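Local coordinates for protein transcobalamin-1 (Homo sapiens, PDB 4KKI) that binds vitamin B12 with femtomolar affinity, protecting it from the acid of the stomach, at residues E165-F170 with L214-I219; K200-I203 with K208-E211. All blocks are in the same frame, centred on the assembly; numbering follows the deposited sequence.

Contact 1: residues E165-F170 with L214-I219; sequences EVVNHF and LKNISI. With NAG (2-acetamido-2-deoxy-beta-D-glucopyranose), chain E.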
ATOM      1  N   GLU A 165     -16.943 -15.680   5.608  1.00 60.42           N
ATOM      2  CA  GLU A 165     -15.489 -15.734   5.662  1.00 69.20           C
ATOM      3  C   GLU A 165     -14.930 -14.364   6.034  1.00 59.59           C
ATOM      4  O   GLU A 165     -13.973 -14.258   6.799  1.00 57.89           O
ATOM      5  CB  GLU A 165     -14.927 -16.173   4.310  1.00 80.40           C
ATOM      6  CG  GLU A 165     -13.658 -17.001   4.398  1.00 88.50           C
ATOM      7  CD  GLU A 165     -13.938 -18.454   4.726  1.00 88.85           C
ATOM      8  OE1 GLU A 165     -14.419 -19.181   3.831  1.00 91.89           O
ATOM      9  OE2 GLU A 165     -13.682 -18.866   5.876  1.00 83.09           O
ATOM     10  N   VAL A 166     -15.544 -13.319   5.486  1.00 51.13           N
ATOM     11  CA  VAL A 166     -15.139 -11.946   5.768  1.00 50.67           C
ATOM     12  C   VAL A 166     -15.401 -11.580   7.226  1.00 48.03           C
ATOM     13  O   VAL A 166     -14.519 -11.064   7.915  1.00 46.97           O
ATOM     14  CB  VAL A 166     -15.873 -10.954   4.847  1.00 49.12           C
ATOM     15  CG1 VAL A 166     -15.600  -9.524   5.277  1.00 50.34           C
ATOM     16  CG2 VAL A 166     -15.461 -11.174   3.401  1.00 49.78           C
ATOM     17  N   VAL A 167     -16.617 -11.857   7.689  1.00 52.64           N
ATOM     18  CA  VAL A 167     -16.992 -11.628   9.081  1.00 57.36           C
ATOM     19  C   VAL A 167     -16.068 -12.395  10.025  1.00 58.14           C
ATOM     20  O   VAL A 167     -15.709 -11.910  11.100  1.00 54.80           O
ATOM     21  CB  VAL A 167     -18.458 -12.048   9.337  1.00 54.01           C
ATOM     22  CG1 VAL A 167     -18.820 -11.898  10.808  1.00 50.65           C
ATOM     23  CG2 VAL A 167     -19.401 -11.231   8.470  1.00 57.34           C
ATOM     24  N   ASN A 168     -15.668 -13.589   9.604  1.00 54.86           N
ATOM     25  CA  ASN A 168     -14.823 -14.446  10.424  1.00 60.97           C
ATOM     26  C   ASN A 168     -13.398 -13.915  10.589  1.00 63.59           C
ATOM     27  O   ASN A 168     -12.829 -13.986  11.677  1.00 65.71           O
ATOM     28  CB  ASN A 168     -14.792 -15.865   9.846  1.00 67.99           C
ATOM     29  CG  ASN A 168     -14.571 -16.924  10.908  1.00 88.28           C
ATOM     30  OD1 ASN A 168     -15.385 -17.834  11.070  1.00100.93           O
ATOM     31  ND2 ASN A 168     -13.466 -16.814  11.638  1.00 89.47           N
ATOM     32  N   HIS A 169     -12.829 -13.372   9.517  1.00 49.37           N
ATOM     33  CA  HIS A 169     -11.409 -13.024   9.515  1.00 49.49           C
ATOM     34  C   HIS A 169     -11.087 -11.539   9.701  1.00 48.69           C
ATOM     35  O   HIS A 169      -9.991 -11.194  10.144  1.00 50.05           O
ATOM     36  CB  HIS A 169     -10.734 -13.544   8.242  1.00 53.70           C
ATOM     37  CG  HIS A 169     -10.726 -15.037   8.131  1.00 55.96           C
ATOM     38  ND1 HIS A 169      -9.905 -15.836   8.896  1.00 55.07           N
ATOM     39  CD2 HIS A 169     -11.442 -15.877   7.345  1.00 46.73           C
ATOM     40  CE1 HIS A 169     -10.113 -17.103   8.587  1.00 55.88           C
ATOM     41  NE2 HIS A 169     -11.040 -17.155   7.648  1.00 59.32           N
ATOM     42  N   PHE A 170     -12.029 -10.663   9.369  1.00 48.45           N
ATOM     43  CA  PHE A 170     -11.749  -9.227   9.368  1.00 45.32           C
ATOM     44  C   PHE A 170     -12.042  -8.513  10.688  1.00 42.02           C
ATOM     45  O   PHE A 170     -12.097  -7.285  10.731  1.00 43.12           O
ATOM     46  CB  PHE A 170     -12.474  -8.534   8.210  1.00 47.62           C
ATOM     47  CG  PHE A 170     -11.771  -8.671   6.889  1.00 51.05           C
ATOM     48  CD1 PHE A 170     -11.855  -9.848   6.162  1.00 50.64           C
ATOM     49  CD2 PHE A 170     -11.023  -7.621   6.375  1.00 44.77           C
ATOM     50  CE1 PHE A 170     -11.206  -9.977   4.945  1.00 46.27           C
ATOM     51  CE2 PHE A 170     -10.373  -7.745   5.160  1.00 47.58           C
ATOM     52  CZ  PHE A 170     -10.465  -8.925   4.444  1.00 42.33           C
ATOM     53  N   LEU A 214     -24.549  -7.550   7.973  1.00 54.44           N
ATOM     54  CA  LEU A 214     -24.383  -6.116   7.769  1.00 55.30           C
ATOM     55  C   LEU A 214     -24.067  -5.428   9.089  1.00 56.78           C
ATOM     56  O   LEU A 214     -23.258  -4.501   9.141  1.00 48.27           O
ATOM     57  CB  LEU A 214     -25.642  -5.510   7.146  1.00 53.15           C
ATOM     58  CG  LEU A 214     -25.580  -4.006   6.857  1.00 54.51           C
ATOM     59  CD1 LEU A 214     -24.499  -3.697   5.830  1.00 49.01           C
ATOM     60  CD2 LEU A 214     -26.927  -3.485   6.390  1.00 57.28           C
ATOM     61  N   LYS A 215     -24.707  -5.899  10.154  1.00 54.56           N
ATOM     62  CA  LYS A 215     -24.496  -5.360  11.491  1.00 55.30           C
ATOM     63  C   LYS A 215     -23.053  -5.563  11.946  1.00 55.20           C
ATOM     64  O   LYS A 215     -22.383  -4.614  12.349  1.00 46.37           O
ATOM     65  CB  LYS A 215     -25.466  -6.014  12.478  1.00 54.16           C
ATOM     66  CG  LYS A 215     -25.417  -5.463  13.895  1.00 53.38           C
ATOM     67  CD  LYS A 215     -26.534  -6.067  14.737  1.00 66.21           C
ATOM     68  CE  LYS A 215     -26.456  -5.626  16.187  1.00 79.86           C
ATOM     69  NZ  LYS A 215     -25.231  -6.135  16.862  1.00 89.27           N
ATOM     70  N   ASN A 216     -22.576  -6.802  11.870  1.00 53.07           N
ATOM     71  CA  ASN A 216     -21.223  -7.126  12.307  1.00 52.41           C
ATOM     72  C   ASN A 216     -20.143  -6.423  11.488  1.00 47.72           C
ATOM     73  O   ASN A 216     -19.149  -5.951  12.039  1.00 51.15           O
ATOM     74  CB  ASN A 216     -21.001  -8.639  12.304  1.00 57.58           C
ATOM     75  CG  ASN A 216     -21.914  -9.359  13.276  1.00 71.50           C
ATOM     76  OD1 ASN A 216     -22.514  -8.737  14.154  1.00 69.63           O
ATOM     77  ND2 ASN A 216     -22.022 -10.677  13.129  1.00 83.88           N
ATOM     78  N   ILE A 217     -20.346  -6.350  10.178  1.00 43.56           N
ATOM     79  CA  ILE A 217     -19.404  -5.665   9.299  1.00 44.52           C
ATOM     80  C   ILE A 217     -19.350  -4.175   9.631  1.00 44.49           C
ATOM     81  O   ILE A 217     -18.273  -3.577   9.664  1.00 42.72           O
ATOM     82  CB  ILE A 217     -19.765  -5.877   7.814  1.00 49.93           C
ATOM     83  CG1 ILE A 217     -19.627  -7.355   7.445  1.00 52.45           C
ATOM     84  CG2 ILE A 217     -18.872  -5.041   6.916  1.00 49.35           C
ATOM     85  CD1 ILE A 217     -20.016  -7.663   6.020  1.00 52.12           C
ATOM     86  N   SER A 218     -20.516  -3.590   9.896  1.00 43.20           N
ATOM     87  CA  SER A 218     -20.613  -2.185  10.278  1.00 47.11           C
ATOM     88  C   SER A 218     -19.865  -1.914  11.578  1.00 45.48           C
ATOM     89  O   SER A 218     -19.203  -0.885  11.722  1.00 42.43           O
ATOM     90  CB  SER A 218     -22.079  -1.764  10.427  1.00 39.69           C
ATOM     91  OG  SER A 218     -22.763  -1.857   9.190  1.00 55.99           O
ATOM     92  N   ILE A 219     -19.982  -2.842  12.523  1.00 40.87           N
ATOM     93  CA  ILE A 219     -19.279  -2.737  13.797  1.00 43.86           C
ATOM     94  C   ILE A 219     -17.769  -2.838  13.586  1.00 49.20           C
ATOM     95  O   ILE A 219     -17.001  -2.084  14.189  1.00 43.47           O
ATOM     96  CB  ILE A 219     -19.765  -3.808  14.800  1.00 46.69           C
ATOM     97  CG1 ILE A 219     -21.229  -3.554  15.173  1.00 50.17           C
ATOM     98  CG2 ILE A 219     -18.896  -3.814  16.050  1.00 38.66           C
ATOM     99  CD1 ILE A 219     -21.827  -4.596  16.095  1.00 44.93           C
TER
HETATM  100  C1  NAG E 504     -22.694 -11.240  14.273  1.00 69.79           C
HETATM  101  C2  NAG E 504     -23.048 -12.691  13.958  1.00 76.04           C
HETATM  102  C3  NAG E 504     -23.618 -13.423  15.171  1.00 84.31           C
HETATM  103  C4  NAG E 504     -22.796 -13.149  16.423  1.00 86.44           C
HETATM  104  C5  NAG E 504     -22.588 -11.650  16.598  1.00 82.43           C
HETATM  105  C6  NAG E 504     -21.764 -11.338  17.842  1.00 82.73           C
HETATM  106  C7  NAG E 504     -23.628 -13.009  11.623  1.00 67.23           C
HETATM  107  C8  NAG E 504     -24.726 -13.224  10.624  1.00 63.62           C
HETATM  108  N2  NAG E 504     -24.003 -12.722  12.867  1.00 71.19           N
HETATM  109  O3  NAG E 504     -23.639 -14.812  14.922  1.00 87.68           O
HETATM  110  O4  NAG E 504     -23.460 -13.676  17.551  1.00 88.87           O
HETATM  111  O5  NAG E 504     -21.932 -11.135  15.460  1.00 78.30           O
HETATM  112  O6  NAG E 504     -20.472 -11.885  17.702  1.00 92.75           O
HETATM  113  O7  NAG E 504     -22.449 -13.097  11.283  1.00 74.03           O
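The amide nitrogen ND2 of Asn216 is bonded covalently to C1 of an N-acetylglucosamine at 1.4 Å, and CG1 of Val167 on the facing helix comes to 4.1 Å from that same ND2. The side chains of Val167 and Asn216 approach at a slant. The same methyl lies 3.9 Å from the sugar's acetamide oxygen O7, so a branched apolar residue meets the inner end of the glycan where it leaves the protein. With CG1 anti to the backbone N (chi1 176°), CG2 of Val167 is left to reach CG1 of Ile217 at 4.0 Å, the two side chains crossing at about a right angle. The CA atoms of Val167 and Ile217 are 6.4 Å apart, and a compact valine opposite a longer isoleucine brings methyl and methylene together here. Deeper in, Ile217 rests on Val198 and Lys199 of helix 185-203, and the carbonyl of Val167 takes a hydrogen bond from Tyr220 OH, a polar tie beside the apolar contact. Ser218 turns its OG back to Leu214 O at 2.7 Å, a carbonyl that also accepts the helical Ser218 N from the opposite face of its plane. Asn216, Ile217 and Ser218 spell the Asn-X-Ser sequon of N-linked glycosylation, here carried on one helix of an alpha6-alpha6 barrel, with a small apolar helix-helix contact beside the glycan's root.

Contact 2: residues K200-I203 with K208-E211; sequences KSLI and KADE. With NAG (2-acetamido-2-deoxy-beta-D-glucopyranose), chain E.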
ATOM      1  N   LYS A 200     -22.281  -2.031   0.884  1.00 36.06           N
ATOM      2  CA  LYS A 200     -23.071  -1.494  -0.219  1.00 40.06           C
ATOM      3  C   LYS A 200     -23.650  -2.630  -1.050  1.00 50.17           C
ATOM      4  O   LYS A 200     -24.800  -2.572  -1.485  1.00 47.41           O
ATOM      5  CB  LYS A 200     -22.222  -0.575  -1.099  1.00 42.93           C
ATOM      6  CG  LYS A 200     -21.574   0.569  -0.344  1.00 42.18           C
ATOM      7  CD  LYS A 200     -20.632   1.365  -1.226  1.00 51.16           C
ATOM      8  CE  LYS A 200     -21.380   2.400  -2.035  1.00 62.12           C
ATOM      9  NZ  LYS A 200     -22.039   3.393  -1.144  1.00 62.13           N
ATOM     10  N   SER A 201     -22.847  -3.670  -1.248  1.00 47.77           N
ATOM     11  CA  SER A 201     -23.265  -4.842  -2.005  1.00 49.70           C
ATOM     12  C   SER A 201     -24.422  -5.572  -1.322  1.00 52.07           C
ATOM     13  O   SER A 201     -25.312  -6.096  -1.990  1.00 55.20           O
ATOM     14  CB  SER A 201     -22.083  -5.790  -2.208  1.00 50.88           C
ATOM     15  OG  SER A 201     -22.473  -6.944  -2.928  1.00 60.00           O
ATOM     16  N   LEU A 202     -24.402  -5.598   0.008  1.00 58.07           N
ATOM     17  CA  LEU A 202     -25.475  -6.210   0.790  1.00 56.40           C
ATOM     18  C   LEU A 202     -26.772  -5.410   0.718  1.00 61.42           C
ATOM     19  O   LEU A 202     -27.852  -5.975   0.544  1.00 64.43           O
ATOM     20  CB  LEU A 202     -25.051  -6.364   2.252  1.00 52.35           C
ATOM     21  CG  LEU A 202     -24.197  -7.584   2.587  1.00 62.39           C
ATOM     22  CD1 LEU A 202     -23.729  -7.534   4.033  1.00 58.60           C
ATOM     23  CD2 LEU A 202     -24.981  -8.857   2.316  1.00 63.31           C
ATOM     24  N   ILE A 203     -26.657  -4.094   0.867  1.00 59.38           N
ATOM     25  CA  ILE A 203     -27.811  -3.204   0.817  1.00 55.49           C
ATOM     26  C   ILE A 203     -28.435  -3.209  -0.580  1.00 55.81           C
ATOM     27  O   ILE A 203     -29.655  -3.110  -0.729  1.00 54.64           O
ATOM     28  CB  ILE A 203     -27.430  -1.773   1.258  1.00 55.37           C
ATOM     29  CG1 ILE A 203     -26.904  -1.796   2.698  1.00 54.22           C
ATOM     30  CG2 ILE A 203     -28.618  -0.827   1.138  1.00 53.00           C
ATOM     31  CD1 ILE A 203     -26.481  -0.442   3.230  1.00 49.61           C
ATOM     32  N   LYS A 208     -26.122 -11.908  -1.318  1.00 74.60           N
ATOM     33  CA  LYS A 208     -26.917 -12.381  -0.192  1.00 81.98           C
ATOM     34  C   LYS A 208     -26.008 -12.879   0.929  1.00 78.62           C
ATOM     35  O   LYS A 208     -24.886 -13.320   0.679  1.00 80.91           O
ATOM     36  CB  LYS A 208     -27.860 -13.501  -0.637  1.00 90.94           C
ATOM     37  CG  LYS A 208     -28.823 -13.103  -1.742  1.00102.31           C
ATOM     38  CD  LYS A 208     -29.678 -14.284  -2.175  1.00111.58           C
ATOM     39  CE  LYS A 208     -30.625 -13.901  -3.300  1.00115.54           C
ATOM     40  NZ  LYS A 208     -31.438 -15.060  -3.761  1.00118.41           N
ATOM     41  N   ALA A 209     -26.498 -12.807   2.163  1.00 74.09           N
ATOM     42  CA  ALA A 209     -25.729 -13.258   3.320  1.00 62.65           C
ATOM     43  C   ALA A 209     -26.641 -13.613   4.486  1.00 63.75           C
ATOM     44  O   ALA A 209     -27.831 -13.294   4.473  1.00 69.53           O
ATOM     45  CB  ALA A 209     -24.735 -12.192   3.741  1.00 52.58           C
ATOM     46  N   ASP A 210     -26.079 -14.275   5.492  1.00 65.98           N
ATOM     47  CA  ASP A 210     -26.813 -14.550   6.719  1.00 74.27           C
ATOM     48  C   ASP A 210     -27.201 -13.227   7.361  1.00 72.51           C
ATOM     49  O   ASP A 210     -26.355 -12.355   7.551  1.00 75.72           O
ATOM     50  CB  ASP A 210     -25.966 -15.376   7.689  1.00 85.62           C
ATOM     51  CG  ASP A 210     -25.719 -16.787   7.193  1.00 99.24           C
ATOM     52  OD1 ASP A 210     -26.572 -17.316   6.450  1.00100.26           O
ATOM     53  OD2 ASP A 210     -24.672 -17.368   7.552  1.00107.29           O
ATOM     54  N   GLU A 211     -28.484 -13.080   7.677  1.00 67.79           N
ATOM     55  CA  GLU A 211     -28.989 -11.853   8.281  1.00 72.79           C
ATOM     56  C   GLU A 211     -28.225 -11.510   9.557  1.00 77.17           C
ATOM     57  O   GLU A 211     -27.986 -12.373  10.404  1.00 71.43           O
ATOM     58  CB  GLU A 211     -30.491 -11.966   8.559  1.00 74.77           C
ATOM     59  CG  GLU A 211     -31.331 -12.225   7.316  1.00 78.85           C
ATOM     60  CD  GLU A 211     -32.813 -12.323   7.620  1.00 94.80           C
ATOM     61  OE1 GLU A 211     -33.375 -13.431   7.494  1.00105.67           O
ATOM     62  OE2 GLU A 211     -33.418 -11.290   7.980  1.00 97.95           O
TER
HETATM   63  C1  NAG E 504     -22.694 -11.240  14.273  1.00 69.79           C
HETATM   64  C2  NAG E 504     -23.048 -12.691  13.958  1.00 76.04           C
HETATM   65  C3  NAG E 504     -23.618 -13.423  15.171  1.00 84.31           C
HETATM   66  C4  NAG E 504     -22.796 -13.149  16.423  1.00 86.44           C
HETATM   67  C5  NAG E 504     -22.588 -11.650  16.598  1.00 82.43           C
HETATM   68  C6  NAG E 504     -21.764 -11.338  17.842  1.00 82.73           C
HETATM   69  C7  NAG E 504     -23.628 -13.009  11.623  1.00 67.23           C
HETATM   70  C8  NAG E 504     -24.726 -13.224  10.624  1.00 63.62           C
HETATM   71  N2  NAG E 504     -24.003 -12.722  12.867  1.00 71.19           N
HETATM   72  O3  NAG E 504     -23.639 -14.812  14.922  1.00 87.68           O
HETATM   73  O4  NAG E 504     -23.460 -13.676  17.551  1.00 88.87           O
HETATM   74  O5  NAG E 504     -21.932 -11.135  15.460  1.00 78.30           O
HETATM   75  O6  NAG E 504     -20.472 -11.885  17.702  1.00 92.75           O
HETATM   76  O7  NAG E 504     -22.449 -13.097  11.283  1.00 74.03           O
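One face of the flat peptide group joining Lys208 to Ala209 is met by a methyl of Leu202, whose CD2 stands over Lys208 C at 4.4 Å. A second planar group, the acetamide of the N-acetylglucosamine, comes to the far end of segment 208-211. There its methyl C8 lies 3.4 Å from Glu211 O and 3.6 Å from Asp210 O, and the CB of Asp210 is 3.8 Å from that same carbon. The central touch is apolar: Leu202 CD2 against Ala209 CB at 3.6 Å. The CG of Leu202 lies beside the backbone N (chi1 -82°), which carries the CD2 branch out to the loop; leucine's reach and forked apolar end suit the last turn of helix 185-203. Alanine, with a single methyl directed at the helix, lets the chain run close by. This is a short helix-loop-helix connection of the alpha-helical barrel, in which the chain leaves one helix and returns past its end before entering helix 213-229. Ala209 is almost fully extended, and its neighbours Lys208 and Asp210 send their CB atoms away from the helix, as befits charged residues at the surface. Asp210 O is also hydrogen-bonded by Ser213 OG, at the start of the next helix. On the helical side, buried Ser201 packs against Tyr161, Gln206 and Ile207.

How the contacts relate
Following the chain from the N terminus, helix 163-169 comes first and supplies segment 165-170. The chain then makes a small two-stranded hairpin and runs along helix 185-203, whose last turn holds 200-203. Contact 2 closes a short loop there, with four residues between its segments, and helix 213-229 then brings 214-219 back to the first helix. Contact 1 therefore closes a longer loop of 43 residues, inside which contact 2 is nested. The two also touch directly: Leu202 CD1 lies 4.0 Å from Leu214 N and 4.2 Å from Ile217 CD1. Contact 1 joins helices 163-169 and 213-229, contact 2 ties helix 185-203 to the next loop, and Leu202 connects the two; the glycan touches both.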